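Local coordinates for botulinum neurotoxin type C1 (Clostridium botulinum, PDB 3R4S), which probably enters nerve cells through interaction of its receptor-binding region with two ganglioside molecules, as part of a toxin classed as a metalloprotease, at residues G305-F310 and F372-N377; F310-N315 and Y319-K324; S382-I387 and S415-T420. All blocks are in the same frame, centred on the assembly; numbering follows the deposited sequence.

Three contacts on or against one antiparallel sheet of the C-terminal, trefoil-type receptor-binding region illustrate how a common framework presents separate sugar pockets. Contacts 1 and 2 share Phe310 and strand 307-314, and their centres lie 15 Å apart. They meet where Tyr309 CD1 packs 3.6 Å from Asn320 ND2, and both reach the N-acetyl-alpha-neuraminic acid; contact 2 also borders the N-acetyl-beta-neuraminic acid. Contact 3 takes no part in either pocket. Its centre is 15 Å from that of contact 1, to which strand pairing joins it: Lys373 N lies 2.9 Å from Gly383 O, a probable hydrogen bond. Contacts 2 and 3 come no nearer than about 6 Å between nearest atoms.

Contact 1 (G305-F310 and F372-N377); sequences GDILYF and FKSNFN. With SIA (N-acetyl-alpha-neuraminic acid), chain D.
The Tyr309 ring meets N-acetyl-alpha-neuraminic acid at its edge, with the sugar's O1A lying in the ring plane, whereas the Phe376 ring has Asn377 CB over one face, displaced toward the rim. The tyrosine contact is polar: Tyr309 OH donates a hydrogen bond of 2.7 Å to O1A of the acid group. The sugar's O8 comes obliquely to the same ring, 3.4 Å from Tyr309 CE1.

Between the two protein segments the burial is modest, 132 Å², and Ile307 carries it with its two branches. Its CD1 lies 3.8 Å from Ser374 OG. The other branch, CG2, stands anti to the backbone N and reaches toward two successive carbonyls, 3.8 Å from Phe376 O and 4.0 Å from Asn375 O. Ser374 OG also turns back to its own segment, donating to Asn375 O at 2.8 Å in the carbonyl plane and on a lone pair, which ties the serine side chain to the loop around Asn375. Asn375 OD1 is bonded to Asn380 N, a second tie at that loop. Ile355 and Gln357 also touch the side chain of Ile307.

One strand thus packs an isoleucine against a neighbouring turn and, two residues on, offers a tyrosine hydroxyl to sialic acid, an arrangement consistent with a ganglioside-binding site on the beta-trefoil fold of this family's C-terminal receptor-binding region.

Contact 2 (F310-N315 and Y319-K324); sequences FDMTIN and YNLFMK. With SIA (N-acetyl-alpha-neuraminic acid), chain D; SLB (N-acetyl-beta-neuraminic acid), chain C.
Strands 310-314 and 319-323 run antiparallel with a marked twist, 128° between their directions, Asp311 and Asn320 forming a non-hydrogen-bonded pair and Met312 and Tyr319 a hydrogen-bonded one. Tyr319 N gives Met312 O a bond of 2.8 Å, Met312 N answers to Tyr319 O, and Leu321 N reaches Phe310 O. A water bridges Phe310 N and Leu321 O farther along the hairpin.

On one face Asp311 and Asn320 lie side by side and point the same way, their carboxylate and amide planes 30° apart, with Asp311 OD1 2.7 Å from Asn320 ND2. Both side chains leave with CG anti to the carbonyl carbon, which sets the two groups abreast. Asn320 ND2 donates an almost straight bond of 3.0 Å to O8 of N-acetyl-alpha-neuraminic acid (169° at the hydrogen), and Asp311 OD2 stands 2.7 Å from O1A of the same sugar.

Tyr319 occupies the other face, its ring edge toward Met312 O. Ile314 CB approaches Tyr319 CE2 obliquely at 4.1 Å. Beyond them the acetyl methyl C11 of N-acetyl-beta-neuraminic acid lies 3.5 Å from Tyr319 OH, which shares a second water with Ile314 O. Leu321 CD1 fits against Phe310 CB at 4.0 Å and against Met312 CB.

In the sheet the hairpin lies between strand 288-292, where Ile288 and Ile290 meet Phe310, and strand 338-345, where Leu343 touches Met312 and Leu321; Met264 and Ala266 of strand 262-267 touch Met312 and Ile314.

Contact 3 (S382-I387 and S415-T420); sequences SGICSI and SLLEST
With Ser386, Ile384 and Leu416 make the broader, better buried part of this contact; the latter two cross at an angle, CG2 of the isoleucine 4.0 Å from Leu416 CD2. That methyl sits between the backbone N and the carbonyl carbon of Ile384, with CG1 anti to N (chi1 -165°), so one branch is left for Leu416 while the extended one runs on to Leu417. Leu416 CD2 serves two partners, being also 4.0 Å from Ser386 CB. The hydroxyl of Ser386 is engaged by Ser421 OG, a hydrogen bond to the continuation of the same loop.

Toward the outside the contact narrows to one methyl pair, short but isolated: Leu417 CD2 meets Ile384 CD1 at 3.8 Å. Leu417 is partly exposed, and the adjoining Glu418 is exposed, though both touch a crystal neighbour. A type I turn from Leu416 to Ser419, closed by Ser419 N to Leu416 O at 2.9 Å, shapes the loop here and is consistent with two consecutive leucines reaching the same isoleucine.

The loop, between strands 401-409 and 424-428, lies against strand 381-392: Lys409 touches Leu416, Phe372 of strand 367-374 touches Leu417, and Gln370 NE2 bonds to Leu417 O.

Contact 1 (G305-F310 and F372-N377)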
loop_
_atom_site.group_PDB
_atom_site.type_symbol
_atom_site.label_atom_id
_atom_site.label_comp_id
_atom_site.label_asym_id
_atom_site.label_seq_id
_atom_site.Cartn_x
_atom_site.Cartn_y
_atom_site.Cartn_z
ATOM N N GLY A 305 -15.583 3.382 10.634
ATOM C CA GLY A 305 -16.861 3.564 11.296
ATOM C C GLY A 305 -17.820 2.405 11.085
ATOM O O GLY A 305 -18.834 2.308 11.774
ATOM N N ASP A 306 -17.516 1.531 10.126
ATOM C CA ASP A 306 -18.348 0.350 9.884
ATOM C C ASP A 306 -18.349 -0.553 11.118
ATOM O O ASP A 306 -17.339 -0.655 11.813
ATOM C CB ASP A 306 -17.861 -0.433 8.656
ATOM C CG ASP A 306 -18.309 0.197 7.344
ATOM O OD1 ASP A 306 -18.930 1.282 7.394
ATOM O OD2 ASP A 306 -18.039 -0.386 6.262
ATOM N N ILE A 307 -19.499 -1.166 11.401
ATOM C CA ILE A 307 -19.641 -2.143 12.477
ATOM C C ILE A 307 -19.596 -3.509 11.815
ATOM O O ILE A 307 -20.233 -3.724 10.782
ATOM C CB ILE A 307 -20.997 -2.012 13.199
ATOM C CG1 ILE A 307 -21.261 -0.562 13.611
ATOM C CG2 ILE A 307 -21.071 -2.970 14.406
ATOM C CD1 ILE A 307 -20.203 0.021 14.488
ATOM N N LEU A 308 -18.849 -4.438 12.397
ATOM C CA LEU A 308 -18.585 -5.685 11.701
ATOM C C LEU A 308 -18.177 -6.785 12.673
ATOM O O LEU A 308 -18.070 -6.552 13.882
ATOM C CB LEU A 308 -17.513 -5.451 10.614
ATOM C CG LEU A 308 -16.216 -4.760 11.057
ATOM C CD1 LEU A 308 -15.342 -5.722 11.848
ATOM C CD2 LEU A 308 -15.419 -4.191 9.882
ATOM N N TYR A 309 -17.975 -7.992 12.151
ATOM C CA TYR A 309 -17.431 -9.083 12.954
ATOM C C TYR A 309 -16.560 -9.937 12.050
ATOM O O TYR A 309 -16.514 -9.707 10.842
ATOM C CB TYR A 309 -18.548 -9.914 13.611
ATOM C CG TYR A 309 -19.447 -10.640 12.626
ATOM C CD1 TYR A 309 -19.173 -11.946 12.234
ATOM C CD2 TYR A 309 -20.572 -10.019 12.095
ATOM C CE1 TYR A 309 -20.006 -12.622 11.339
ATOM C CE2 TYR A 309 -21.411 -10.679 11.199
ATOM C CZ TYR A 309 -21.123 -11.980 10.822
ATOM O OH TYR A 309 -21.947 -12.635 9.920
ATOM N N PHE A 310 -15.858 -10.908 12.624
ATOM C CA PHE A 310 -14.918 -11.720 11.855
ATOM C C PHE A 310 -15.243 -13.216 11.941
ATOM O O PHE A 310 -15.493 -13.733 13.029
ATOM C CB PHE A 310 -13.490 -11.493 12.373
ATOM C CG PHE A 310 -13.030 -10.052 12.310
ATOM C CD1 PHE A 310 -12.474 -9.532 11.147
ATOM C CD2 PHE A 310 -13.134 -9.225 13.426
ATOM C CE1 PHE A 310 -12.044 -8.199 11.089
ATOM C CE2 PHE A 310 -12.698 -7.901 13.385
ATOM C CZ PHE A 310 -12.158 -7.385 12.208
ATOM N N PHE A 372 -11.856 -1.687 17.140
ATOM C CA PHE A 372 -12.355 -1.339 18.446
ATOM C C PHE A 372 -13.526 -2.243 18.795
ATOM O O PHE A 372 -14.369 -2.526 17.941
ATOM C CB PHE A 372 -12.826 0.115 18.446
ATOM C CG PHE A 372 -11.723 1.110 18.192
ATOM C CD1 PHE A 372 -11.042 1.697 19.254
ATOM C CD2 PHE A 372 -11.351 1.435 16.896
ATOM C CE1 PHE A 372 -10.020 2.606 19.026
ATOM C CE2 PHE A 372 -10.331 2.351 16.653
ATOM C CZ PHE A 372 -9.667 2.940 17.716
ATOM N N LYS A 373 -13.572 -2.684 20.050
ATOM C CA LYS A 373 -14.713 -3.444 20.556
ATOM C C LYS A 373 -15.931 -2.537 20.644
ATOM O O LYS A 373 -15.862 -1.444 21.207
ATOM C CB LYS A 373 -14.412 -4.045 21.926
ATOM C CG LYS A 373 -15.534 -4.966 22.422
ATOM C CD LYS A 373 -15.584 -6.273 21.609
ATOM C CE LYS A 373 -16.846 -7.088 21.927
ATOM N NZ LYS A 373 -18.068 -6.468 21.319
ATOM N N SER A 374 -17.045 -2.991 20.079
ATOM C CA SER A 374 -18.202 -2.135 19.886
ATOM C C SER A 374 -19.489 -2.862 20.235
ATOM O O SER A 374 -19.526 -4.084 20.214
ATOM C CB SER A 374 -18.256 -1.711 18.416
ATOM O OG SER A 374 -19.392 -0.912 18.129
ATOM N N ASN A 375 -20.545 -2.109 20.540
ATOM C CA ASN A 375 -21.883 -2.691 20.596
ATOM C C ASN A 375 -22.548 -2.608 19.209
ATOM O O ASN A 375 -21.939 -2.112 18.252
ATOM C CB ASN A 375 -22.749 -2.047 21.697
ATOM C CG ASN A 375 -23.101 -0.593 21.398
ATOM O OD1 ASN A 375 -22.380 0.103 20.679
ATOM N ND2 ASN A 375 -24.217 -0.132 21.951
ATOM N N PHE A 376 -23.787 -3.079 19.098
ATOM C CA PHE A 376 -24.432 -3.226 17.782
ATOM C C PHE A 376 -24.560 -1.931 16.987
ATOM O O PHE A 376 -24.438 -1.943 15.769
ATOM C CB PHE A 376 -25.814 -3.875 17.919
ATOM C CG PHE A 376 -26.871 -2.940 18.447
ATOM C CD1 PHE A 376 -27.781 -2.345 17.583
ATOM C CD2 PHE A 376 -26.941 -2.642 19.801
ATOM C CE1 PHE A 376 -28.758 -1.480 18.060
ATOM C CE2 PHE A 376 -27.906 -1.775 20.285
ATOM C CZ PHE A 376 -28.821 -1.194 19.413
ATOM N N ASN A 377 -24.811 -0.816 17.664
ATOM C CA ASN A 377 -25.011 0.456 16.962
ATOM C C ASN A 377 -23.808 1.391 17.032
ATOM O O ASN A 377 -23.872 2.526 16.558
ATOM C CB ASN A 377 -26.259 1.173 17.479
ATOM C CG ASN A 377 -26.159 1.530 18.947
ATOM O OD1 ASN A 377 -25.078 1.479 19.537
ATOM N ND2 ASN A 377 -27.290 1.892 19.552
HETATM C C1 SIA D . -21.757 -15.732 8.376
HETATM C C2 SIA D . -23.262 -15.580 8.411
HETATM C C3 SIA D . -23.962 -16.749 7.714
HETATM C C4 SIA D . -24.003 -18.020 8.545
HETATM C C5 SIA D . -24.465 -17.715 9.957
HETATM C C6 SIA D . -23.562 -16.639 10.548
HETATM C C7 SIA D . -23.892 -16.296 11.998
HETATM C C8 SIA D . -22.963 -15.195 12.504
HETATM C C9 SIA D . -23.087 -15.029 14.015
HETATM C C10 SIA D . -25.168 -19.556 11.361
HETATM C C11 SIA D . -24.774 -20.801 12.111
HETATM N N5 SIA D . -24.188 -18.928 10.707
HETATM O O1A SIA D . -21.084 -15.113 9.242
HETATM O O1B SIA D . -21.231 -16.448 7.490
HETATM O O2 SIA D . -23.587 -14.362 7.730
HETATM O O4 SIA D . -24.914 -18.950 7.950
HETATM O O6 SIA D . -23.675 -15.445 9.772
HETATM O O7 SIA D . -25.245 -15.829 12.079
HETATM O O8 SIA D . -21.598 -15.493 12.151
HETATM O O9 SIA D . -22.437 -16.147 14.626
HETATM O O10 SIA D . -26.317 -19.137 11.353
#

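Contact 2 (F310-N315 and Y319-K324)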
loop_
_atom_site.group_PDB
_atom_site.type_symbol
_atom_site.label_atom_id
_atom_site.label_comp_id
_atom_site.label_asym_id
_atom_site.label_seq_id
_atom_site.Cartn_x
_atom_site.Cartn_y
_atom_site.Cartn_z
ATOM N N PHE A 310 -15.858 -10.908 12.624
ATOM C CA PHE A 310 -14.918 -11.720 11.855
ATOM C C PHE A 310 -15.243 -13.216 11.941
ATOM O O PHE A 310 -15.493 -13.733 13.029
ATOM C CB PHE A 310 -13.490 -11.493 12.373
ATOM C CG PHE A 310 -13.030 -10.052 12.310
ATOM C CD1 PHE A 310 -12.474 -9.532 11.147
ATOM C CD2 PHE A 310 -13.134 -9.225 13.426
ATOM C CE1 PHE A 310 -12.044 -8.199 11.089
ATOM C CE2 PHE A 310 -12.698 -7.901 13.385
ATOM C CZ PHE A 310 -12.158 -7.385 12.208
ATOM N N ASP A 311 -15.207 -13.901 10.798
ATOM C CA ASP A 311 -15.327 -15.359 10.734
ATOM C C ASP A 311 -13.980 -16.002 10.487
ATOM O O ASP A 311 -13.147 -15.461 9.752
ATOM C CB ASP A 311 -16.247 -15.776 9.592
ATOM C CG ASP A 311 -17.682 -15.421 9.848
ATOM O OD1 ASP A 311 -18.039 -15.225 11.033
ATOM O OD2 ASP A 311 -18.447 -15.332 8.867
ATOM N N MET A 312 -13.771 -17.161 11.106
ATOM C CA MET A 312 -12.630 -18.011 10.806
ATOM C C MET A 312 -13.085 -19.475 10.672
ATOM O O MET A 312 -13.817 -19.996 11.519
ATOM C CB MET A 312 -11.560 -17.882 11.885
ATOM C CG MET A 312 -10.341 -18.763 11.650
ATOM S SD MET A 312 -9.114 -18.611 12.955
ATOM C CE MET A 312 -8.481 -16.954 12.658
ATOM N N THR A 313 -12.668 -20.132 9.598
ATOM C CA THR A 313 -13.040 -21.528 9.390
ATOM C C THR A 313 -11.854 -22.445 9.659
ATOM O O THR A 313 -10.772 -22.267 9.098
ATOM C CB THR A 313 -13.584 -21.763 7.971
ATOM O OG1 THR A 313 -14.857 -21.115 7.839
ATOM C CG2 THR A 313 -13.759 -23.248 7.704
ATOM N N ILE A 314 -12.059 -23.411 10.545
ATOM C CA ILE A 314 -11.044 -24.417 10.841
ATOM C C ILE A 314 -11.666 -25.809 10.741
ATOM O O ILE A 314 -12.733 -26.061 11.311
ATOM C CB ILE A 314 -10.478 -24.237 12.250
ATOM C CG1 ILE A 314 -9.887 -22.837 12.406
ATOM C CG2 ILE A 314 -9.443 -25.318 12.550
ATOM C CD1 ILE A 314 -9.466 -22.516 13.820
ATOM N N ASN A 315 -11.008 -26.705 10.010
ATOM C CA ASN A 315 -11.508 -28.067 9.823
ATOM C C ASN A 315 -12.984 -28.076 9.446
ATOM O O ASN A 315 -13.779 -28.830 10.013
ATOM C CB ASN A 315 -11.261 -28.913 11.078
ATOM C CG ASN A 315 -9.777 -29.079 11.387
ATOM O OD1 ASN A 315 -9.377 -29.167 12.552
ATOM N ND2 ASN A 315 -8.952 -29.113 10.341
ATOM N N TYR A 319 -16.252 -20.383 12.771
ATOM C CA TYR A 319 -16.333 -19.681 14.049
ATOM C C TYR A 319 -16.443 -18.159 13.883
ATOM O O TYR A 319 -16.253 -17.628 12.794
ATOM C CB TYR A 319 -15.075 -19.959 14.864
ATOM C CG TYR A 319 -14.786 -21.418 15.141
ATOM C CD1 TYR A 319 -15.197 -22.017 16.327
ATOM C CD2 TYR A 319 -14.074 -22.188 14.230
ATOM C CE1 TYR A 319 -14.919 -23.350 16.592
ATOM C CE2 TYR A 319 -13.791 -23.517 14.484
ATOM C CZ TYR A 319 -14.215 -24.095 15.667
ATOM O OH TYR A 319 -13.934 -25.416 15.921
ATOM N N ASN A 320 -16.747 -17.474 14.982
ATOM C CA ASN A 320 -16.596 -16.028 15.080
ATOM C C ASN A 320 -15.433 -15.756 16.017
ATOM O O ASN A 320 -15.272 -16.445 17.026
ATOM C CB ASN A 320 -17.833 -15.380 15.712
ATOM C CG ASN A 320 -19.092 -15.568 14.889
ATOM O OD1 ASN A 320 -20.146 -15.909 15.426
ATOM N ND2 ASN A 320 -18.997 -15.327 13.586
ATOM N N LEU A 321 -14.634 -14.743 15.715
ATOM C CA LEU A 321 -13.744 -14.206 16.728
ATOM C C LEU A 321 -14.645 -13.558 17.767
ATOM O O LEU A 321 -15.699 -13.008 17.427
ATOM C CB LEU A 321 -12.786 -13.170 16.126
ATOM C CG LEU A 321 -11.497 -13.687 15.493
ATOM C CD1 LEU A 321 -11.784 -14.609 14.311
ATOM C CD2 LEU A 321 -10.626 -12.515 15.065
ATOM N N PHE A 322 -14.258 -13.633 19.033
ATOM C CA PHE A 322 -15.060 -13.002 20.071
ATOM C C PHE A 322 -14.197 -12.598 21.246
ATOM O O PHE A 322 -13.136 -13.175 21.482
ATOM C CB PHE A 322 -16.231 -13.904 20.528
ATOM C CG PHE A 322 -15.849 -14.968 21.553
ATOM C CD1 PHE A 322 -15.018 -16.023 21.207
ATOM C CD2 PHE A 322 -16.360 -14.920 22.845
ATOM C CE1 PHE A 322 -14.672 -16.999 22.139
ATOM C CE2 PHE A 322 -16.031 -15.894 23.785
ATOM C CZ PHE A 322 -15.188 -16.934 23.435
ATOM N N MET A 323 -14.648 -11.585 21.974
ATOM C CA MET A 323 -13.938 -11.159 23.161
ATOM C C MET A 323 -14.365 -12.045 24.322
ATOM O O MET A 323 -15.524 -12.035 24.728
ATOM C CB MET A 323 -14.228 -9.697 23.474
ATOM C CG MET A 323 -13.298 -9.135 24.535
ATOM S SD MET A 323 -13.746 -7.485 25.104
ATOM C CE MET A 323 -15.299 -7.789 25.937
ATOM N N LYS A 324 -13.427 -12.825 24.837
ATOM C CA LYS A 324 -13.712 -13.694 25.971
ATOM C C LYS A 324 -13.875 -12.846 27.217
ATOM O O LYS A 324 -13.477 -11.684 27.242
ATOM C CB LYS A 324 -12.562 -14.657 26.220
ATOM C CG LYS A 324 -12.417 -15.821 25.263
ATOM C CD LYS A 324 -11.373 -16.770 25.864
ATOM C CE LYS A 324 -11.004 -17.930 24.972
ATOM N NZ LYS A 324 -9.750 -18.562 25.494
HETATM C C1 SIA D . -21.757 -15.732 8.376
HETATM C C2 SIA D . -23.262 -15.580 8.411
HETATM C C3 SIA D . -23.962 -16.749 7.714
HETATM C C4 SIA D . -24.003 -18.020 8.545
HETATM C C5 SIA D . -24.465 -17.715 9.957
HETATM C C6 SIA D . -23.562 -16.639 10.548
HETATM C C7 SIA D . -23.892 -16.296 11.998
HETATM C C8 SIA D . -22.963 -15.195 12.504
HETATM C C9 SIA D . -23.087 -15.029 14.015
HETATM C C10 SIA D . -25.168 -19.556 11.361
HETATM C C11 SIA D . -24.774 -20.801 12.111
HETATM N N5 SIA D . -24.188 -18.928 10.707
HETATM O O1A SIA D . -21.084 -15.113 9.242
HETATM O O1B SIA D . -21.231 -16.448 7.490
HETATM O O2 SIA D . -23.587 -14.362 7.730
HETATM O O4 SIA D . -24.914 -18.950 7.950
HETATM O O6 SIA D . -23.675 -15.445 9.772
HETATM O O7 SIA D . -25.245 -15.829 12.079
HETATM O O8 SIA D . -21.598 -15.493 12.151
HETATM O O9 SIA D . -22.437 -16.147 14.626
HETATM O O10 SIA D . -26.317 -19.137 11.353
HETATM C C1 SLB C . -4.239 -29.334 16.367
HETATM C C2 SLB C . -5.579 -28.684 16.151
HETATM C C3 SLB C . -5.365 -27.239 15.684
HETATM C C4 SLB C . -6.693 -26.496 15.578
HETATM C C5 SLB C . -7.382 -26.529 16.923
HETATM C C6 SLB C . -7.577 -27.982 17.367
HETATM C C7 SLB C . -8.135 -27.978 18.783
HETATM C C8 SLB C . -8.597 -29.384 19.196
HETATM C C9 SLB C . -9.209 -29.387 20.594
HETATM C C10 SLB C . -9.285 -25.056 17.408
HETATM C C11 SLB C . -10.679 -24.694 16.997
HETATM N N5 SLB C . -8.728 -26.025 16.682
HETATM O O1A SLB C . -3.568 -29.058 17.390
HETATM O O1B SLB C . -3.834 -30.122 15.484
HETATM O O2 SLB C . -6.247 -29.422 15.122
HETATM O O4 SLB C . -6.478 -25.132 15.203
HETATM O O6 SLB C . -6.356 -28.749 17.358
HETATM O O7 SLB C . -7.077 -27.504 19.639
HETATM O O8 SLB C . -9.555 -29.895 18.257
HETATM O O9 SLB C . -8.145 -29.475 21.549
HETATM O O10 SLB C . -8.710 -24.497 18.337
HETATM O O HOH W 1 -15.829 -11.081 15.431
HETATM O O HOH W 2 -12.883 -26.980 14.015
#

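Contact 3 (S382-I387 and S415-T420)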
loop_
_atom_site.group_PDB
_atom_site.type_symbol
_atom_site.label_atom_id
_atom_site.label_comp_id
_atom_site.label_asym_id
_atom_site.label_seq_id
_atom_site.Cartn_x
_atom_site.Cartn_y
_atom_site.Cartn_z
ATOM N N SER A 382 -15.884 0.209 23.630
ATOM C CA SER A 382 -15.413 -0.127 24.971
ATOM C C SER A 382 -13.948 -0.534 25.049
ATOM O O SER A 382 -13.421 -0.744 26.146
ATOM C CB SER A 382 -16.269 -1.252 25.556
ATOM O OG SER A 382 -16.254 -2.386 24.703
ATOM N N GLY A 383 -13.290 -0.666 23.904
ATOM C CA GLY A 383 -11.919 -1.136 23.911
ATOM C C GLY A 383 -11.252 -1.168 22.553
ATOM O O GLY A 383 -11.883 -0.918 21.522
ATOM N N ILE A 384 -9.962 -1.488 22.556
ATOM C CA ILE A 384 -9.182 -1.535 21.321
ATOM C C ILE A 384 -8.476 -2.883 21.224
ATOM O O ILE A 384 -8.032 -3.428 22.235
ATOM C CB ILE A 384 -8.135 -0.380 21.271
ATOM C CG1 ILE A 384 -7.586 -0.185 19.854
ATOM C CG2 ILE A 384 -7.002 -0.608 22.291
ATOM C CD1 ILE A 384 -6.698 1.043 19.715
ATOM N N CYS A 385 -8.374 -3.419 20.013
ATOM C CA CYS A 385 -7.685 -4.695 19.794
ATOM C C CYS A 385 -6.177 -4.531 19.793
ATOM O O CYS A 385 -5.633 -3.676 19.094
ATOM C CB CYS A 385 -8.140 -5.341 18.481
ATOM S SG CYS A 385 -9.861 -5.868 18.550
ATOM N N SER A 386 -5.509 -5.365 20.576
ATOM C CA SER A 386 -4.062 -5.335 20.681
ATOM C C SER A 386 -3.549 -6.777 20.654
ATOM O O SER A 386 -4.258 -7.685 20.230
ATOM C CB SER A 386 -3.650 -4.621 21.975
ATOM O OG SER A 386 -2.253 -4.393 22.004
ATOM N N ILE A 387 -2.327 -6.979 21.123
ATOM C CA ILE A 387 -1.678 -8.276 21.074
ATOM C C ILE A 387 -0.698 -8.339 22.246
ATOM O O ILE A 387 -0.142 -7.316 22.652
ATOM C CB ILE A 387 -0.931 -8.456 19.737
ATOM C CG1 ILE A 387 -0.411 -9.882 19.583
ATOM C CG2 ILE A 387 0.215 -7.436 19.601
ATOM C CD1 ILE A 387 0.101 -10.197 18.174
ATOM N N SER A 415 -5.090 5.253 26.128
ATOM C CA SER A 415 -3.645 5.281 26.344
ATOM C C SER A 415 -2.887 4.386 25.354
ATOM O O SER A 415 -1.668 4.510 25.206
ATOM C CB SER A 415 -3.308 4.876 27.781
ATOM O OG SER A 415 -3.591 3.506 28.003
ATOM N N LEU A 416 -3.609 3.505 24.663
ATOM C CA LEU A 416 -2.984 2.571 23.722
ATOM C C LEU A 416 -3.122 3.034 22.272
ATOM O O LEU A 416 -2.621 2.390 21.356
ATOM C CB LEU A 416 -3.628 1.192 23.890
ATOM C CG LEU A 416 -2.782 -0.078 23.806
ATOM C CD1 LEU A 416 -1.521 0.046 24.650
ATOM C CD2 LEU A 416 -3.616 -1.285 24.239
ATOM N N LEU A 417 -3.802 4.156 22.063
ATOM C CA LEU A 417 -4.170 4.587 20.713
ATOM C C LEU A 417 -2.993 4.816 19.791
ATOM O O LEU A 417 -3.109 4.654 18.574
ATOM C CB LEU A 417 -5.023 5.855 20.769
ATOM C CG LEU A 417 -6.499 5.603 21.059
ATOM C CD1 LEU A 417 -7.246 6.910 21.287
ATOM C CD2 LEU A 417 -7.120 4.817 19.911
ATOM N N GLU A 418 -1.861 5.218 20.358
ATOM C CA GLU A 418 -0.681 5.508 19.555
ATOM C C GLU A 418 0.230 4.285 19.434
ATOM O O GLU A 418 1.295 4.359 18.821
ATOM C CB GLU A 418 0.107 6.679 20.155
ATOM C CG GLU A 418 -0.678 7.987 20.247
ATOM C CD GLU A 418 -1.209 8.436 18.894
ATOM O OE1 GLU A 418 -0.395 8.706 17.978
ATOM O OE2 GLU A 418 -2.446 8.513 18.739
ATOM N N SER A 419 -0.172 3.161 20.017
ATOM C CA SER A 419 0.674 1.962 19.958
ATOM C C SER A 419 0.558 1.243 18.619
ATOM O O SER A 419 -0.544 0.957 18.157
ATOM C CB SER A 419 0.326 0.989 21.077
ATOM O OG SER A 419 1.008 -0.249 20.890
ATOM N N THR A 420 1.697 0.936 18.010
ATOM C CA THR A 420 1.730 0.125 16.800
ATOM C C THR A 420 1.173 -1.288 17.052
ATOM O O THR A 420 0.737 -1.981 16.129
ATOM C CB THR A 420 3.167 0.043 16.229
ATOM O OG1 THR A 420 3.559 1.333 15.742
ATOM C CG2 THR A 420 3.213 -0.931 15.060
#